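Local coordinates for protein neurotoxin (Clostridium botulinum, PDB 2QN0) that acts as the zinc-dependent protease light chain of botulinum neurotoxin type C1, which probably cleaves two different neuronal SNARE proteins, at residues 182-186 / 296-300; 397-401 / 411-415. The contacts are given in a common frame with arbitrary orientation. Residues are numbered along the deposited sequence.

Contact 1. Residues 182-186 / 296-300; sequences AQEGF and YYRSI
Start with Y296, where the helix containing 296-300 meets a loop that leaves the end of a 3-10 segment at 182-183 and becomes irregular from E184 to F186. The nearest CA atoms across the two segments are those of Y296 and G185, 5.1 Å apart. With chi1 in the m well at -80°, one face of the Y296 ring is turned to the E184 backbone in a CH-pi contact, E184 CA standing 3.6 Å from the ring centroid and only 8° off its normal. Y296 CE2 also comes within 3.4 Å of Q183 O. One water joins the two backbones, donating to Y296 O at 2.8 Å and to E184 O at 2.9 Å. At Y297 the CA-to-CB bond points away, yet CE1 of its ring edge reaches 4.0 Å from G185 CA. The positive phi of G185 (79/-36) suits glycine, and a CB there would also sit a tight 3.0 Å from Y296 CB. One turn on, I300 N donates to Y296 O at 3.1 Å. F186 CA-to-CB points away, but chi1 m (-56°) swings its ring back, and I300, m at both chi angles, meets it, CD1 to F186 CD1 at 3.3 Å. This is loop-on-helix packing: the connection between strands 169-171 and 190-193 rests on helix 283-304, while Y297 OH hydrogen-bonds to Y239 O just past helix 223-238 and its ring packs edge-to-face on Y330 and on F347 of helix 344-357.

Contact 2. Residues 397-401 / 411-415; sequences NGFNI and MGQNL
A beta turn meets a short 3-10 segment here with N400 facing G412, their CA atoms 4.2 Å apart. Residues 397-400 form a type II' beta turn in which G398 takes phi/psi of 60/-126, a positive phi that suits glycine; the closing bond from N400 N to N397 O is weak at 3.1 Å. N400 (-82/62) then sits at the centre of an inverse gamma turn, with a weak bond from I401 N to F399 O at 2.9 Å. Across from it, 411-413 is the 3-10 segment, and N414 N donates to M411 O at 3.0 Å. Among the polar contacts, the N400 side chain (chi1 m, -52°) donates a hydrogen bond from ND2 to Q413 OE1 at 3.1 Å, nearly linear at 168°. The distance from N400 OD1 to G412 N is 2.9 Å. The pattern is a turn docked on a turn, within the long, largely irregular segment between strands 383-384 and 422-423 of the protease. Q413 NE2 has partners of its own in the carbonyls of Q370 and C220. Close backbone packing comes next: G412 CA makes a CA-H...O contact with F399 O at 3.5 Å, F399 CB lies 3.4 Å from G412 O, and a CB on G412 would clash with F399 O and with N400 OD1. The apolar part belongs to F399 (chi1 m), whose CD2 is 4.3 Å from Q413 CG; its ring also meets Y393 edge-to-face.

Contacts 1 and 2 lie on opposite sides of the chain's centre, 42 Å apart between centres and about 30 Å at their nearest atoms, so they do not touch. They follow in series, contact 1 closing before contact 2 opens. The zinc ligands H229 and H233, on helix 223-238, and E269 all fall between the two segments of contact 1 in sequence. Backbone hydrogen bonds of G185 with G240 and of A182 with A242 join that contact to the chain just past the zinc-binding helix, though the Q183 side chain is still about 14 Å from the ion. Contact 2 instead closes a loop with nine residues between its segments near the C-terminal end and reaches strand 219-220, the last strand before that helix.

Contact 1. Residues 182-186 / 296-300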
loop_
_atom_site.group_PDB
_atom_site.type_symbol
_atom_site.label_atom_id
_atom_site.label_comp_id
_atom_site.label_asym_id
_atom_site.label_seq_id
_atom_site.Cartn_x
_atom_site.Cartn_y
_atom_site.Cartn_z
ATOM N N ALA A 182 -9.653 10.742 0.478
ATOM C CA ALA A 182 -8.796 10.068 -0.499
ATOM C C ALA A 182 -9.427 10.022 -1.888
ATOM O O ALA A 182 -8.740 9.788 -2.882
ATOM C CB ALA A 182 -8.492 8.645 -0.035
ATOM N N GLN A 183 -10.736 10.240 -1.949
ATOM C CA GLN A 183 -11.469 10.210 -3.215
ATOM C C GLN A 183 -11.822 11.622 -3.672
ATOM O O GLN A 183 -12.500 11.799 -4.688
ATOM C CB GLN A 183 -12.774 9.419 -3.044
ATOM C CG GLN A 183 -12.598 8.031 -2.447
ATOM C CD GLN A 183 -13.916 7.378 -2.057
ATOM O OE1 GLN A 183 -14.968 8.023 -2.028
ATOM N NE2 GLN A 183 -13.860 6.093 -1.740
ATOM N N GLU A 184 -11.342 12.624 -2.939
ATOM C CA GLU A 184 -11.688 14.009 -3.244
ATOM C C GLU A 184 -10.537 15.003 -3.385
ATOM O O GLU A 184 -10.654 16.153 -2.958
ATOM C CB GLU A 184 -12.668 14.504 -2.176
ATOM C CG GLU A 184 -13.982 13.733 -2.143
ATOM C CD GLU A 184 -14.777 13.973 -0.869
ATOM O OE1 GLU A 184 -14.622 15.051 -0.261
ATOM O OE2 GLU A 184 -15.567 13.087 -0.482
ATOM N N GLY A 185 -9.435 14.565 -3.986
ATOM C CA GLY A 185 -8.292 15.441 -4.186
ATOM C C GLY A 185 -7.382 15.681 -2.991
ATOM O O GLY A 185 -6.167 15.800 -3.151
ATOM N N PHE A 186 -7.956 15.756 -1.795
ATOM C CA PHE A 186 -7.156 16.002 -0.590
ATOM C C PHE A 186 -6.134 14.898 -0.353
ATOM O O PHE A 186 -4.946 15.154 -0.143
ATOM C CB PHE A 186 -8.042 16.050 0.654
ATOM C CG PHE A 186 -9.146 17.062 0.588
ATOM C CD1 PHE A 186 -8.875 18.419 0.717
ATOM C CD2 PHE A 186 -10.463 16.652 0.409
ATOM C CE1 PHE A 186 -9.906 19.358 0.672
ATOM C CE2 PHE A 186 -11.499 17.582 0.363
ATOM C CZ PHE A 186 -11.217 18.937 0.494
ATOM N N TYR A 296 -11.831 18.288 -8.334
ATOM C CA TYR A 296 -11.432 18.297 -6.932
ATOM C C TYR A 296 -10.106 19.044 -6.800
ATOM O O TYR A 296 -9.868 19.726 -5.802
ATOM C CB TYR A 296 -11.292 16.868 -6.391
ATOM C CG TYR A 296 -12.607 16.216 -6.020
ATOM C CD1 TYR A 296 -13.470 16.813 -5.100
ATOM C CD2 TYR A 296 -12.974 14.984 -6.562
ATOM C CE1 TYR A 296 -14.667 16.195 -4.727
ATOM C CE2 TYR A 296 -14.165 14.358 -6.196
ATOM C CZ TYR A 296 -15.005 14.966 -5.280
ATOM O OH TYR A 296 -16.178 14.346 -4.915
ATOM N N TYR A 297 -9.245 18.916 -7.806
ATOM C CA TYR A 297 -7.957 19.603 -7.787
ATOM C C TYR A 297 -8.165 21.108 -7.914
ATOM O O TYR A 297 -7.454 21.894 -7.290
ATOM C CB TYR A 297 -7.055 19.100 -8.923
ATOM C CG TYR A 297 -6.215 17.885 -8.563
ATOM C CD1 TYR A 297 -6.704 16.905 -7.693
ATOM C CD2 TYR A 297 -4.938 17.715 -9.099
ATOM C CE1 TYR A 297 -5.931 15.782 -7.362
ATOM C CE2 TYR A 297 -4.161 16.594 -8.780
ATOM C CZ TYR A 297 -4.665 15.636 -7.912
ATOM O OH TYR A 297 -3.902 14.533 -7.600
ATOM N N ARG A 298 -9.138 21.515 -8.725
ATOM C CA ARG A 298 -9.419 22.935 -8.892
ATOM C C ARG A 298 -9.896 23.506 -7.565
ATOM O O ARG A 298 -9.549 24.632 -7.204
ATOM C CB ARG A 298 -10.486 23.154 -9.971
ATOM C CG ARG A 298 -9.996 22.877 -11.381
ATOM C CD ARG A 298 -11.114 23.059 -12.403
ATOM N NE ARG A 298 -10.682 22.716 -13.756
ATOM C CZ ARG A 298 -9.799 23.415 -14.463
ATOM N NH1 ARG A 298 -9.246 24.509 -13.953
ATOM N NH2 ARG A 298 -9.465 23.017 -15.684
ATOM N N SER A 299 -10.694 22.729 -6.839
ATOM C CA SER A 299 -11.194 23.172 -5.545
ATOM C C SER A 299 -10.027 23.323 -4.563
ATOM O O SER A 299 -10.035 24.217 -3.714
ATOM C CB SER A 299 -12.219 22.174 -5.003
ATOM O OG SER A 299 -12.760 22.623 -3.773
ATOM N N ILE A 300 -9.029 22.450 -4.681
ATOM C CA ILE A 300 -7.851 22.514 -3.812
ATOM C C ILE A 300 -7.056 23.782 -4.129
ATOM O O ILE A 300 -6.599 24.480 -3.225
ATOM C CB ILE A 300 -6.924 21.282 -4.012
ATOM C CG1 ILE A 300 -7.607 20.017 -3.485
ATOM C CG2 ILE A 300 -5.584 21.509 -3.315
ATOM C CD1 ILE A 300 -7.920 20.054 -2.018
HETATM O O HOH W 1 -11.048 18.991 -3.324
#

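Contact 2. Residues 397-401 / 411-415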
loop_
_atom_site.group_PDB
_atom_site.type_symbol
_atom_site.label_atom_id
_atom_site.label_comp_id
_atom_site.label_asym_id
_atom_site.label_seq_id
_atom_site.Cartn_x
_atom_site.Cartn_y
_atom_site.Cartn_z
ATOM N N ASN A 397 18.049 -9.720 -7.708
ATOM C CA ASN A 397 17.256 -10.632 -8.531
ATOM C C ASN A 397 16.098 -11.365 -7.869
ATOM O O ASN A 397 15.495 -12.237 -8.492
ATOM C CB ASN A 397 18.174 -11.679 -9.170
ATOM C CG ASN A 397 19.244 -11.061 -10.038
ATOM O OD1 ASN A 397 20.421 -11.045 -9.677
ATOM N ND2 ASN A 397 18.841 -10.539 -11.190
ATOM N N GLY A 398 15.776 -11.021 -6.629
ATOM C CA GLY A 398 14.692 -11.716 -5.959
ATOM C C GLY A 398 15.010 -13.201 -5.871
ATOM O O GLY A 398 16.078 -13.578 -5.387
ATOM N N PHE A 399 14.098 -14.044 -6.352
ATOM C CA PHE A 399 14.289 -15.498 -6.319
ATOM C C PHE A 399 15.127 -16.033 -7.483
ATOM O O PHE A 399 15.731 -17.100 -7.378
ATOM C CB PHE A 399 12.938 -16.226 -6.370
ATOM C CG PHE A 399 12.086 -16.048 -5.146
ATOM C CD1 PHE A 399 12.461 -16.606 -3.927
ATOM C CD2 PHE A 399 10.878 -15.356 -5.224
ATOM C CE1 PHE A 399 11.646 -16.481 -2.800
ATOM C CE2 PHE A 399 10.055 -15.225 -4.106
ATOM C CZ PHE A 399 10.437 -15.790 -2.890
ATOM N N ASN A 400 15.146 -15.301 -8.594
ATOM C CA ASN A 400 15.859 -15.738 -9.797
ATOM C C ASN A 400 17.355 -15.442 -9.764
ATOM O O ASN A 400 17.888 -14.721 -10.608
ATOM C CB ASN A 400 15.196 -15.099 -11.016
ATOM C CG ASN A 400 13.695 -15.329 -11.030
ATOM O OD1 ASN A 400 13.236 -16.449 -10.812
ATOM N ND2 ASN A 400 12.925 -14.273 -11.280
ATOM N N ILE A 401 18.020 -16.048 -8.787
ATOM C CA ILE A 401 19.449 -15.864 -8.552
ATOM C C ILE A 401 20.348 -16.707 -9.458
ATOM O O ILE A 401 20.219 -17.928 -9.515
ATOM C CB ILE A 401 19.777 -16.189 -7.080
ATOM C CG1 ILE A 401 18.892 -15.339 -6.160
ATOM C CG2 ILE A 401 21.251 -15.924 -6.796
ATOM C CD1 ILE A 401 18.882 -15.792 -4.711
ATOM N N MET A 411 13.039 -19.449 -13.314
ATOM C CA MET A 411 12.994 -20.684 -12.536
ATOM C C MET A 411 12.919 -20.471 -11.030
ATOM O O MET A 411 12.367 -21.304 -10.308
ATOM C CB MET A 411 14.202 -21.567 -12.868
ATOM C CG MET A 411 13.946 -22.534 -14.004
ATOM S SD MET A 411 15.354 -23.613 -14.316
ATOM C CE MET A 411 15.812 -23.082 -15.954
ATOM N N GLY A 412 13.472 -19.360 -10.549
ATOM C CA GLY A 412 13.432 -19.087 -9.121
ATOM C C GLY A 412 12.012 -18.959 -8.588
ATOM O O GLY A 412 11.751 -19.215 -7.409
ATOM N N GLN A 413 11.093 -18.558 -9.462
ATOM C CA GLN A 413 9.690 -18.391 -9.088
ATOM C C GLN A 413 8.851 -19.610 -9.456
ATOM O O GLN A 413 7.658 -19.666 -9.152
ATOM C CB GLN A 413 9.108 -17.164 -9.787
ATOM C CG GLN A 413 9.630 -15.835 -9.278
ATOM C CD GLN A 413 9.135 -14.682 -10.126
ATOM O OE1 GLN A 413 9.823 -14.226 -11.042
ATOM N NE2 GLN A 413 7.922 -14.222 -9.841
ATOM N N ASN A 414 9.483 -20.582 -10.108
ATOM C CA ASN A 414 8.813 -21.805 -10.544
ATOM C C ASN A 414 8.730 -22.801 -9.387
ATOM O O ASN A 414 9.752 -23.328 -8.936
ATOM C CB ASN A 414 9.593 -22.408 -11.714
ATOM C CG ASN A 414 8.825 -23.493 -12.435
ATOM O OD1 ASN A 414 8.231 -24.361 -11.807
ATOM N ND2 ASN A 414 8.845 -23.453 -13.764
ATOM N N LEU A 415 7.513 -23.068 -8.916
ATOM C CA LEU A 415 7.309 -23.976 -7.791
ATOM C C LEU A 415 7.964 -25.349 -7.901
ATOM O O LEU A 415 8.427 -25.892 -6.902
ATOM C CB LEU A 415 5.813 -24.164 -7.517
ATOM C CG LEU A 415 5.143 -23.147 -6.589
ATOM C CD1 LEU A 415 5.326 -21.750 -7.140
ATOM C CD2 LEU A 415 3.663 -23.482 -6.442
#